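Local coordinates for protein pumilio homolog 23 (Arabidopsis thaliana, PDB 5WZK) that binds RNA sequence-specifically through its pumilio repeats, recognising an 18S rRNA sequence, and probably regulates translation and mRNA stability, at residues E48-E53 / F81-A86; D117-I122 / G164-L169; L265-F270 / A298-Q303; W381-G386 / I423-K428. All coordinates share one frame; numbering follows the deposited sequence.

How the contacts relate
Followed from the N terminus, the four contacts come in series, each closing its loop before the next one opens, so none nest or cross. Contact 1 spans 27 residues and brings the turn after helix 35-47 against the end of helix 75-85. Contact 2 closes 41 residues and joins the starts of helices 119-134 and 166-177; its centre is about 21 Å from that of contact 1. Contact 3 spans 27 residues between helix 263-274 and the start of helix 301-311. Contact 4 closes 36 residues, holding the loop 381-386 to helix 420-427. Contacts 1 and 4 lie on opposite sides of the chain's centre, their centres about 63 Å apart in a straight line.

Contact 1. Residues E48-E53 / F81-A86; sequences ETRGRE and FIRNSA
Glu53, Thr49 and Arg50 pack a tight turn and the first residue of helix 53-58 against Phe81, Asn84 and Ser85 near the end of helix 75-85, in a contact made by van der Waals touch. Glu53 lies at its centre, its aliphatic part carrying the packing: CG is 3.8 Å from Ser85 CB and 3.9 Å from Phe81 CE1. Its chi1 of -67° sets CG beside the backbone N and the chain then bends at chi2; OE2 lies 3.4 Å from Asn84 CB. The same OE2 accepts from Gly51 N at 3.1 Å, the N-H approaching from above the carboxylate plane. This fastens a type II turn from Thr49 to Arg52, with Gly51 at the position where positive phi suits glycine. The turn leads into helix 53-58 of Pumilio repeat 1, and helix 75-85 runs from that repeat into repeat 2 of the right-handed superhelix. Thr49 OG1, which bonds to Leu46 O, sits at the edge of the Phe81 ring, near its plane. Arg50 NH2 comes to 3.4 Å from Asn84 ND2, two donors that do not bond, with the guanidinium and amide planes 43° apart; Asn84 ND2 itself bonds to Ser80 O.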
# COMPACT_ATOMS: atom_id res chain seq x y z
N GLU A 48 23.13 9.36 -34.15
CA GLU A 48 22.37 8.98 -35.34
C GLU A 48 20.88 9.31 -35.24
O GLU A 48 20.14 9.12 -36.21
CB GLU A 48 22.57 7.49 -35.64
CG GLU A 48 23.94 7.16 -36.20
CD GLU A 48 24.22 7.90 -37.50
OE1 GLU A 48 23.41 7.78 -38.45
OE2 GLU A 48 25.26 8.60 -37.56
N THR A 49 20.42 9.80 -34.08
CA THR A 49 19.03 10.18 -33.91
C THR A 49 18.80 11.68 -34.02
O THR A 49 17.64 12.10 -33.98
CB THR A 49 18.49 9.74 -32.54
OG1 THR A 49 18.97 10.64 -31.54
CG2 THR A 49 18.93 8.32 -32.21
N ARG A 50 19.86 12.48 -34.15
CA ARG A 50 19.70 13.93 -34.24
C ARG A 50 18.79 14.30 -35.40
O ARG A 50 19.04 13.93 -36.55
CB ARG A 50 21.07 14.59 -34.42
CG ARG A 50 21.53 15.38 -33.21
CD ARG A 50 22.09 14.46 -32.11
NE ARG A 50 22.49 15.20 -30.90
CZ ARG A 50 23.70 15.73 -30.70
NH1 ARG A 50 24.66 15.60 -31.62
NH2 ARG A 50 23.96 16.40 -29.58
N GLY A 51 17.71 15.01 -35.09
CA GLY A 51 16.78 15.47 -36.09
C GLY A 51 15.73 14.48 -36.51
O GLY A 51 14.89 14.81 -37.37
N ARG A 52 15.73 13.27 -35.98
CA ARG A 52 14.61 12.37 -36.18
C ARG A 52 14.32 11.63 -34.89
O ARG A 52 14.05 10.42 -34.88
CB ARG A 52 14.86 11.42 -37.34
CG ARG A 52 16.30 11.09 -37.54
CD ARG A 52 16.48 10.25 -38.78
NE ARG A 52 17.76 9.56 -38.74
CZ ARG A 52 18.05 8.49 -39.46
NH1 ARG A 52 17.12 7.99 -40.27
NH2 ARG A 52 19.25 7.92 -39.36
N GLU A 53 14.38 12.36 -33.77
CA GLU A 53 14.12 11.75 -32.48
C GLU A 53 12.70 11.22 -32.40
O GLU A 53 12.46 10.14 -31.84
CB GLU A 53 14.37 12.77 -31.37
CG GLU A 53 15.82 13.17 -31.22
CD GLU A 53 16.22 14.28 -32.17
OE1 GLU A 53 15.44 14.58 -33.09
OE2 GLU A 53 17.32 14.84 -31.97
N PHE A 81 20.84 14.12 -25.86
CA PHE A 81 19.64 13.55 -26.44
C PHE A 81 18.39 14.25 -25.90
O PHE A 81 17.49 14.62 -26.67
CB PHE A 81 19.57 12.05 -26.18
CG PHE A 81 18.31 11.42 -26.65
CD1 PHE A 81 18.09 11.22 -28.00
CD2 PHE A 81 17.31 11.09 -25.75
CE1 PHE A 81 16.90 10.68 -28.45
CE2 PHE A 81 16.12 10.54 -26.19
CZ PHE A 81 15.91 10.34 -27.54
N ILE A 82 18.34 14.44 -24.58
CA ILE A 82 17.25 15.18 -23.97
C ILE A 82 17.18 16.59 -24.53
O ILE A 82 16.10 17.09 -24.85
CB ILE A 82 17.42 15.19 -22.44
CG1 ILE A 82 17.34 13.76 -21.92
CG2 ILE A 82 16.39 16.10 -21.82
CD1 ILE A 82 17.53 13.65 -20.41
N ARG A 83 18.33 17.26 -24.65
CA ARG A 83 18.34 18.62 -25.18
C ARG A 83 17.82 18.66 -26.61
O ARG A 83 17.13 19.61 -27.00
CB ARG A 83 19.74 19.21 -25.12
CG ARG A 83 20.00 20.17 -23.95
CD ARG A 83 21.16 21.12 -24.31
NE ARG A 83 21.87 20.69 -25.52
CZ ARG A 83 23.03 20.02 -25.52
NH1 ARG A 83 23.62 19.71 -24.37
NH2 ARG A 83 23.60 19.66 -26.67
N ASN A 84 18.15 17.65 -27.43
CA ASN A 84 17.78 17.74 -28.83
C ASN A 84 16.36 17.28 -29.08
O ASN A 84 15.74 17.73 -30.05
CB ASN A 84 18.73 16.91 -29.69
CG ASN A 84 20.03 17.62 -29.98
OD1 ASN A 84 20.25 18.10 -31.09
ND2 ASN A 84 20.90 17.70 -28.97
N SER A 85 15.83 16.41 -28.23
CA SER A 85 14.48 15.90 -28.39
C SER A 85 13.43 16.72 -27.64
O SER A 85 12.24 16.44 -27.78
CB SER A 85 14.43 14.45 -27.92
OG SER A 85 14.61 14.42 -26.52
N ALA A 86 13.84 17.74 -26.89
CA ALA A 86 12.92 18.42 -25.98
C ALA A 86 11.71 19.01 -26.72
O ALA A 86 10.58 18.93 -26.22
CB ALA A 86 13.66 19.49 -25.18

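Contact 2. Residues D117-I122 / G164-L169; sequences DAYSVI and GFPGML
Tyr119 OH donates to Gly164 O at 3.1 Å, a bond that ties the first turn of helix 119-134 to the backbone just ahead of helix 166-177. The hydroxyl approaches in the carbonyl plane, with a C=O...donor angle of 146°, and the same oxygen lies at the edge of the phenol ring, near its plane. CG of Tyr119 is anti to the backbone N (chi1 -170°), beside the carbonyl carbon, and the ring extends from there toward residues 164-165.

One face of the ring meets Phe165. The two rings form an offset stack, their centroids 4.6 Å apart and their planes inclined by 19°. The overlap is toward the rim: Phe165 CE2 sits over the face of Tyr119 and comes to 3.6 Å from Tyr119 CE2. Phe165 CE2 also lies 3.7 Å from Tyr119 O, which is at the edge of the phenylalanine ring. Farther round that ring, Ile122 CG2 touches Phe165 CZ at 3.5 Å, the two side chains crossing at about a right angle.

Phe165 is the N-cap residue of helix 166-177, and it also packs on Glu123 and Leu126 of helix 119-134. An alanine in place of Tyr119 would probably leave Gly164 O without its phenol donor and Phe165 without its stacking partner. Packing of this kind, joining helices 119-134 and 166-177 within the NOP9-like PUF repeat region, thus rests on apolar and aromatic contact, with one hydroxyl-to-backbone bond that probably helps to fix the tip of the tyrosine.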
# COMPACT_ATOMS: atom_id res chain seq x y z
N ASP A 117 28.55 15.65 -8.66
CA ASP A 117 29.08 16.54 -9.69
C ASP A 117 28.14 16.71 -10.88
O ASP A 117 28.44 17.52 -11.76
CB ASP A 117 30.44 16.03 -10.15
CG ASP A 117 31.49 16.14 -9.06
OD1 ASP A 117 31.47 17.16 -8.32
OD2 ASP A 117 32.32 15.21 -8.93
N ALA A 118 27.01 16.01 -10.90
CA ALA A 118 26.11 16.04 -12.05
C ALA A 118 24.95 17.02 -11.91
O ALA A 118 24.23 17.22 -12.89
CB ALA A 118 25.55 14.64 -12.31
N TYR A 119 24.78 17.64 -10.74
CA TYR A 119 23.57 18.40 -10.44
C TYR A 119 23.18 19.36 -11.57
O TYR A 119 22.10 19.24 -12.15
CB TYR A 119 23.74 19.15 -9.12
CG TYR A 119 22.47 19.78 -8.59
CD1 TYR A 119 22.11 21.08 -8.95
CD2 TYR A 119 21.62 19.08 -7.73
CE1 TYR A 119 20.95 21.67 -8.47
CE2 TYR A 119 20.45 19.67 -7.25
CZ TYR A 119 20.13 20.97 -7.63
OH TYR A 119 18.99 21.57 -7.16
N SER A 120 24.05 20.32 -11.91
CA SER A 120 23.65 21.38 -12.84
C SER A 120 23.32 20.83 -14.22
O SER A 120 22.48 21.40 -14.93
CB SER A 120 24.75 22.44 -12.97
OG SER A 120 24.57 23.46 -12.01
N VAL A 121 23.97 19.74 -14.62
CA VAL A 121 23.75 19.19 -15.95
C VAL A 121 22.39 18.49 -16.01
O VAL A 121 21.60 18.71 -16.94
CB VAL A 121 24.92 18.27 -16.33
CG1 VAL A 121 24.73 17.69 -17.69
CG2 VAL A 121 26.19 19.08 -16.33
N ILE A 122 22.10 17.65 -15.01
CA ILE A 122 20.77 17.07 -14.84
C ILE A 122 19.70 18.16 -14.80
O ILE A 122 18.67 18.08 -15.48
CB ILE A 122 20.72 16.22 -13.56
CG1 ILE A 122 21.77 15.11 -13.58
CG2 ILE A 122 19.32 15.63 -13.37
CD1 ILE A 122 21.83 14.32 -12.26
N GLY A 164 18.17 16.69 -4.74
CA GLY A 164 16.86 16.88 -5.31
C GLY A 164 16.81 18.20 -6.04
O GLY A 164 17.74 19.00 -5.97
N PHE A 165 15.70 18.44 -6.74
CA PHE A 165 15.53 19.64 -7.55
C PHE A 165 14.22 20.31 -7.17
O PHE A 165 13.27 20.35 -7.97
CB PHE A 165 15.56 19.31 -9.04
CG PHE A 165 16.76 18.52 -9.44
CD1 PHE A 165 16.76 17.15 -9.32
CD2 PHE A 165 17.88 19.15 -9.94
CE1 PHE A 165 17.86 16.41 -9.69
CE2 PHE A 165 18.98 18.41 -10.32
CZ PHE A 165 18.97 17.04 -10.19
N PRO A 166 14.14 20.86 -5.96
CA PRO A 166 12.84 21.31 -5.44
C PRO A 166 12.18 22.34 -6.33
O PRO A 166 10.97 22.25 -6.58
CB PRO A 166 13.21 21.90 -4.07
CG PRO A 166 14.49 21.24 -3.72
CD PRO A 166 15.22 21.16 -5.01
N GLY A 167 12.95 23.32 -6.80
CA GLY A 167 12.39 24.35 -7.66
C GLY A 167 11.82 23.77 -8.93
O GLY A 167 10.80 24.25 -9.43
N MET A 168 12.45 22.71 -9.44
CA MET A 168 11.91 22.05 -10.62
C MET A 168 10.58 21.38 -10.31
O MET A 168 9.60 21.57 -11.03
CB MET A 168 12.92 21.03 -11.17
CG MET A 168 12.74 20.75 -12.65
SD MET A 168 12.93 22.30 -13.58
CE MET A 168 14.71 22.48 -13.65
N LEU A 169 10.54 20.60 -9.23
CA LEU A 169 9.28 20.00 -8.80
C LEU A 169 8.17 21.05 -8.73
O LEU A 169 7.07 20.84 -9.25
CB LEU A 169 9.44 19.31 -7.45
CG LEU A 169 8.19 18.51 -7.10
CD1 LEU A 169 7.95 17.48 -8.18
CD2 LEU A 169 8.32 17.79 -5.77

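Contact 3. Residues L265-F270 / A298-Q303; sequences LYNEMF and ARDQEQ
Gln303 and Phe270 slide past each other in opposite directions, the glutamine's CG resting over the centre of the phenylalanine ring. This CH-pi contact places CG 3.5 Å from the ring centroid and only 6° off its normal. Beyond CG the glutamine chain is extended (chi2 153°), which carries CD away from the ring, and the amide plane lies 40° from the ring plane. Its NE2 then donates to Asn267 OD1 at 2.7 Å; Asn267 OD1 lies in the amide plane of Gln303, whereas the donor stands above the carbonyl plane of the asparagine.

The other amide atom, Gln303 OE1, turns back to its own segment and takes two N-H groups. Arg299 N reaches it at 2.7 Å, and Asp300 N gives a longer bond. Since Gln303 N in turn donates to Asp300 OD1 at 3.0 Å, the two residues form a capping box at the start of helix 301-311.

Tyr266 meets Arg299 over one face and Ala298 at its hydroxyl. Arg299 NH1, bonded to His297 O, lies 3.6 Å from Tyr266 CG, and Tyr266 OH, which bonds to Leu294 O, touches Ala298. An alanine at Gln303 would probably leave Asn267 OD1 without this donor, Arg299 N and Asp300 N without the shared acceptor OE1, and the Phe270 face without its CH partner. The repeat 5 residues of helix 263-274 thus meet the repeat 6 residues that lead into helix 301-311, with Ile306 and Met307 also packing on Phe270 and Leu258 of helix 248-260 on Tyr266.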
# COMPACT_ATOMS: atom_id res chain seq x y z
N LEU A 265 -6.37 22.15 7.07
CA LEU A 265 -7.03 21.79 5.82
C LEU A 265 -7.83 20.50 5.96
O LEU A 265 -8.92 20.37 5.38
CB LEU A 265 -5.95 21.68 4.75
CG LEU A 265 -6.32 21.72 3.28
CD1 LEU A 265 -5.17 22.31 2.55
CD2 LEU A 265 -6.60 20.31 2.79
N TYR A 266 -7.31 19.53 6.72
CA TYR A 266 -8.11 18.35 7.03
C TYR A 266 -9.40 18.76 7.73
O TYR A 266 -10.49 18.27 7.39
CB TYR A 266 -7.32 17.35 7.88
CG TYR A 266 -8.18 16.16 8.30
CD1 TYR A 266 -9.03 16.24 9.40
CD2 TYR A 266 -8.16 14.96 7.59
CE1 TYR A 266 -9.82 15.19 9.76
CE2 TYR A 266 -8.96 13.90 7.95
CZ TYR A 266 -9.79 14.03 9.05
OH TYR A 266 -10.60 13.01 9.44
N ASN A 267 -9.30 19.65 8.72
CA ASN A 267 -10.48 19.99 9.49
C ASN A 267 -11.54 20.62 8.60
O ASN A 267 -12.72 20.26 8.68
CB ASN A 267 -10.11 20.89 10.67
CG ASN A 267 -9.18 20.18 11.67
OD1 ASN A 267 -9.21 18.95 11.80
ND2 ASN A 267 -8.35 20.95 12.37
N GLU A 268 -11.13 21.53 7.71
CA GLU A 268 -12.11 22.19 6.84
C GLU A 268 -12.79 21.20 5.91
O GLU A 268 -13.99 21.32 5.65
CB GLU A 268 -11.43 23.31 6.06
CG GLU A 268 -12.37 24.13 5.16
CD GLU A 268 -13.30 25.07 5.92
OE1 GLU A 268 -13.16 25.19 7.16
OE2 GLU A 268 -14.16 25.69 5.26
N MET A 269 -12.06 20.20 5.41
CA MET A 269 -12.70 19.19 4.58
C MET A 269 -13.60 18.28 5.39
O MET A 269 -14.63 17.81 4.88
CB MET A 269 -11.65 18.36 3.85
CG MET A 269 -10.76 19.15 2.91
SD MET A 269 -9.66 18.01 2.08
CE MET A 269 -10.83 17.11 1.07
N PHE A 270 -13.24 18.02 6.64
CA PHE A 270 -14.10 17.22 7.50
C PHE A 270 -15.46 17.88 7.69
O PHE A 270 -16.50 17.21 7.60
CB PHE A 270 -13.42 17.00 8.86
CG PHE A 270 -14.15 16.04 9.75
CD1 PHE A 270 -15.25 16.46 10.49
CD2 PHE A 270 -13.75 14.72 9.83
CE1 PHE A 270 -15.92 15.58 11.31
CE2 PHE A 270 -14.43 13.83 10.65
CZ PHE A 270 -15.51 14.25 11.39
N ALA A 298 -8.33 11.31 11.04
CA ALA A 298 -8.99 12.18 12.01
C ALA A 298 -8.01 12.66 13.07
O ALA A 298 -7.05 11.96 13.43
CB ALA A 298 -10.16 11.45 12.65
N ARG A 299 -8.26 13.85 13.60
CA ARG A 299 -7.29 14.58 14.41
C ARG A 299 -7.63 14.64 15.89
O ARG A 299 -6.72 14.58 16.72
CB ARG A 299 -7.14 16.01 13.89
CG ARG A 299 -6.40 16.17 12.56
CD ARG A 299 -5.03 15.53 12.60
NE ARG A 299 -4.14 16.05 11.57
CZ ARG A 299 -4.20 15.73 10.27
NH1 ARG A 299 -5.13 14.89 9.82
NH2 ARG A 299 -3.34 16.27 9.43
N ASP A 300 -8.90 14.77 16.27
CA ASP A 300 -9.23 15.18 17.63
C ASP A 300 -10.50 14.48 18.11
O ASP A 300 -11.12 13.69 17.39
CB ASP A 300 -9.36 16.71 17.72
CG ASP A 300 -10.45 17.28 16.82
OD1 ASP A 300 -11.61 16.78 16.88
OD2 ASP A 300 -10.17 18.25 16.08
N GLN A 301 -10.90 14.82 19.34
CA GLN A 301 -12.01 14.14 20.01
C GLN A 301 -13.34 14.43 19.34
O GLN A 301 -14.12 13.51 19.07
CB GLN A 301 -12.05 14.58 21.48
CG GLN A 301 -10.74 14.36 22.18
CD GLN A 301 -10.30 12.93 22.05
OE1 GLN A 301 -11.13 12.01 22.11
NE2 GLN A 301 -8.99 12.71 21.86
N GLU A 302 -13.62 15.71 19.09
CA GLU A 302 -14.88 16.09 18.47
C GLU A 302 -15.12 15.29 17.19
O GLU A 302 -16.20 14.72 16.99
CB GLU A 302 -14.87 17.59 18.19
CG GLU A 302 -16.21 18.22 17.81
CD GLU A 302 -16.07 19.71 17.46
OE1 GLU A 302 -15.05 20.34 17.83
OE2 GLU A 302 -16.99 20.25 16.80
N GLN A 303 -14.08 15.19 16.35
CA GLN A 303 -14.16 14.41 15.12
C GLN A 303 -14.48 12.94 15.39
O GLN A 303 -15.31 12.35 14.69
CB GLN A 303 -12.83 14.53 14.35
CG GLN A 303 -12.80 15.66 13.35
CD GLN A 303 -11.40 16.17 13.11
OE1 GLN A 303 -10.41 15.53 13.47
NE2 GLN A 303 -11.31 17.35 12.49

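Contact 4. Residues W381-G386 / I423-K428; sequences WEWAPG and ITETAK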
# COMPACT_ATOMS: atom_id res chain seq x y z
N TRP A 381 -25.67 -21.15 11.13
CA TRP A 381 -24.30 -21.07 10.64
C TRP A 381 -23.33 -21.16 11.81
O TRP A 381 -23.41 -20.38 12.77
CB TRP A 381 -24.09 -19.77 9.87
CG TRP A 381 -22.77 -19.69 9.18
CD1 TRP A 381 -22.52 -19.96 7.86
CD2 TRP A 381 -21.51 -19.34 9.76
NE1 TRP A 381 -21.19 -19.79 7.58
CE2 TRP A 381 -20.54 -19.41 8.73
CE3 TRP A 381 -21.10 -18.96 11.04
CZ2 TRP A 381 -19.19 -19.12 8.96
CZ3 TRP A 381 -19.76 -18.68 11.26
CH2 TRP A 381 -18.82 -18.76 10.22
N GLU A 382 -22.40 -22.10 11.73
CA GLU A 382 -21.38 -22.24 12.77
C GLU A 382 -19.97 -22.01 12.27
O GLU A 382 -19.14 -21.49 13.02
CB GLU A 382 -21.41 -23.63 13.39
CG GLU A 382 -22.69 -24.04 14.05
CD GLU A 382 -22.54 -25.41 14.68
OE1 GLU A 382 -21.38 -25.75 15.02
OE2 GLU A 382 -23.55 -26.13 14.81
N TRP A 383 -19.67 -22.42 11.04
CA TRP A 383 -18.31 -22.50 10.53
C TRP A 383 -18.40 -22.56 9.01
O TRP A 383 -19.49 -22.50 8.44
CB TRP A 383 -17.58 -23.72 11.11
CG TRP A 383 -16.03 -23.76 11.01
CD1 TRP A 383 -15.28 -24.61 10.25
CD2 TRP A 383 -15.09 -22.96 11.75
NE1 TRP A 383 -13.93 -24.38 10.45
CE2 TRP A 383 -13.79 -23.37 11.37
CE3 TRP A 383 -15.22 -21.92 12.68
CZ2 TRP A 383 -12.64 -22.78 11.89
CZ3 TRP A 383 -14.08 -21.34 13.19
CH2 TRP A 383 -12.80 -21.77 12.80
N ALA A 384 -17.25 -22.67 8.36
CA ALA A 384 -17.17 -22.86 6.91
C ALA A 384 -15.98 -23.77 6.61
O ALA A 384 -14.88 -23.31 6.28
CB ALA A 384 -17.04 -21.51 6.20
N PRO A 385 -16.18 -25.09 6.69
CA PRO A 385 -15.03 -26.00 6.79
C PRO A 385 -14.16 -25.97 5.54
O PRO A 385 -14.65 -25.93 4.41
CB PRO A 385 -15.68 -27.37 7.00
CG PRO A 385 -17.04 -27.07 7.52
CD PRO A 385 -17.46 -25.81 6.82
N GLY A 386 -12.84 -25.98 5.76
CA GLY A 386 -11.84 -25.96 4.71
C GLY A 386 -11.81 -24.72 3.85
O GLY A 386 -11.16 -24.74 2.80
N ILE A 423 -9.65 -24.16 16.35
CA ILE A 423 -8.49 -23.33 16.64
C ILE A 423 -7.33 -23.72 15.74
O ILE A 423 -6.60 -22.86 15.23
CB ILE A 423 -8.14 -23.41 18.13
CG1 ILE A 423 -9.28 -22.81 18.96
CG2 ILE A 423 -6.90 -22.61 18.45
CD1 ILE A 423 -8.92 -22.52 20.43
N THR A 424 -7.17 -25.02 15.47
CA THR A 424 -6.07 -25.42 14.59
C THR A 424 -6.35 -25.02 13.15
O THR A 424 -5.42 -24.62 12.43
CB THR A 424 -5.79 -26.92 14.72
OG1 THR A 424 -6.75 -27.65 13.96
CG2 THR A 424 -5.85 -27.37 16.18
N GLU A 425 -7.60 -25.11 12.70
CA GLU A 425 -7.94 -24.57 11.39
C GLU A 425 -7.55 -23.09 11.28
O GLU A 425 -7.00 -22.66 10.25
CB GLU A 425 -9.43 -24.75 11.10
CG GLU A 425 -9.80 -26.02 10.34
CD GLU A 425 -10.99 -25.82 9.40
OE1 GLU A 425 -10.99 -24.84 8.62
OE2 GLU A 425 -11.94 -26.64 9.45
N THR A 426 -7.78 -22.31 12.34
CA THR A 426 -7.43 -20.90 12.33
C THR A 426 -5.92 -20.68 12.26
O THR A 426 -5.45 -19.75 11.60
CB THR A 426 -8.01 -20.22 13.57
OG1 THR A 426 -9.39 -20.57 13.71
CG2 THR A 426 -7.90 -18.71 13.46
N ALA A 427 -5.14 -21.51 12.96
CA ALA A 427 -3.70 -21.28 12.93
C ALA A 427 -3.11 -21.67 11.59
O ALA A 427 -2.11 -21.07 11.16
CB ALA A 427 -3.02 -22.06 14.06
N LYS A 428 -3.71 -22.65 10.93
CA LYS A 428 -3.28 -23.10 9.61
C LYS A 428 -3.74 -22.16 8.50
O LYS A 428 -3.35 -22.37 7.35
CB LYS A 428 -3.81 -24.51 9.34
CG LYS A 428 -3.34 -25.57 10.33
CD LYS A 428 -3.71 -26.99 9.89
CE LYS A 428 -3.41 -27.99 11.02
NZ LYS A 428 -3.64 -29.45 10.69
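Trp383 and Glu425 join the loop before helix 391-400 to helix 420-427, and the conformations of these two side chains decide how they meet. In Trp383, CG is anti to the backbone N (chi1 -163°), beside the carbonyl carbon, and the indole reaches across to the helix. Its NE1 donates to Glu425 OE2 at 3.2 Å with an N-H...acceptor angle of 156°. The oxygen lies near the ring plane, but the N-H comes from well above the carboxylate plane, the two planes standing nearly perpendicular at 82°. The Glu425 chain bends at chi2, which brings CD toward the indole N-H, while CB lies 3.8 Å from Trp383 CZ2.

Helix 420-427 belongs to Pumilio repeat 7, and the contact brings it together with a long irregular loop, part of the PUF-type helical superhelix that carries the RNA; the nearest bound nucleic acid atom is about 6 Å away. The ring of Trp383 is further held by Tyr422, which stacks on it, and by Phe368, edge-to-face.

The far edge of the indole meets Thr426, whose OG1 lies 3.7 Å from Trp383 CH2. That hydroxyl is anti to its own carbonyl carbon and beside the backbone N, and it is bonded to Tyr422 O, one turn back along the helix. On the loop side the chain continues past Pro385, whose CA is 4.1 Å from Glu425 OE2, to Gly386, where the backbone adopts a positive phi that suits glycine and N comes to 3.6 Å from Glu425 OE1.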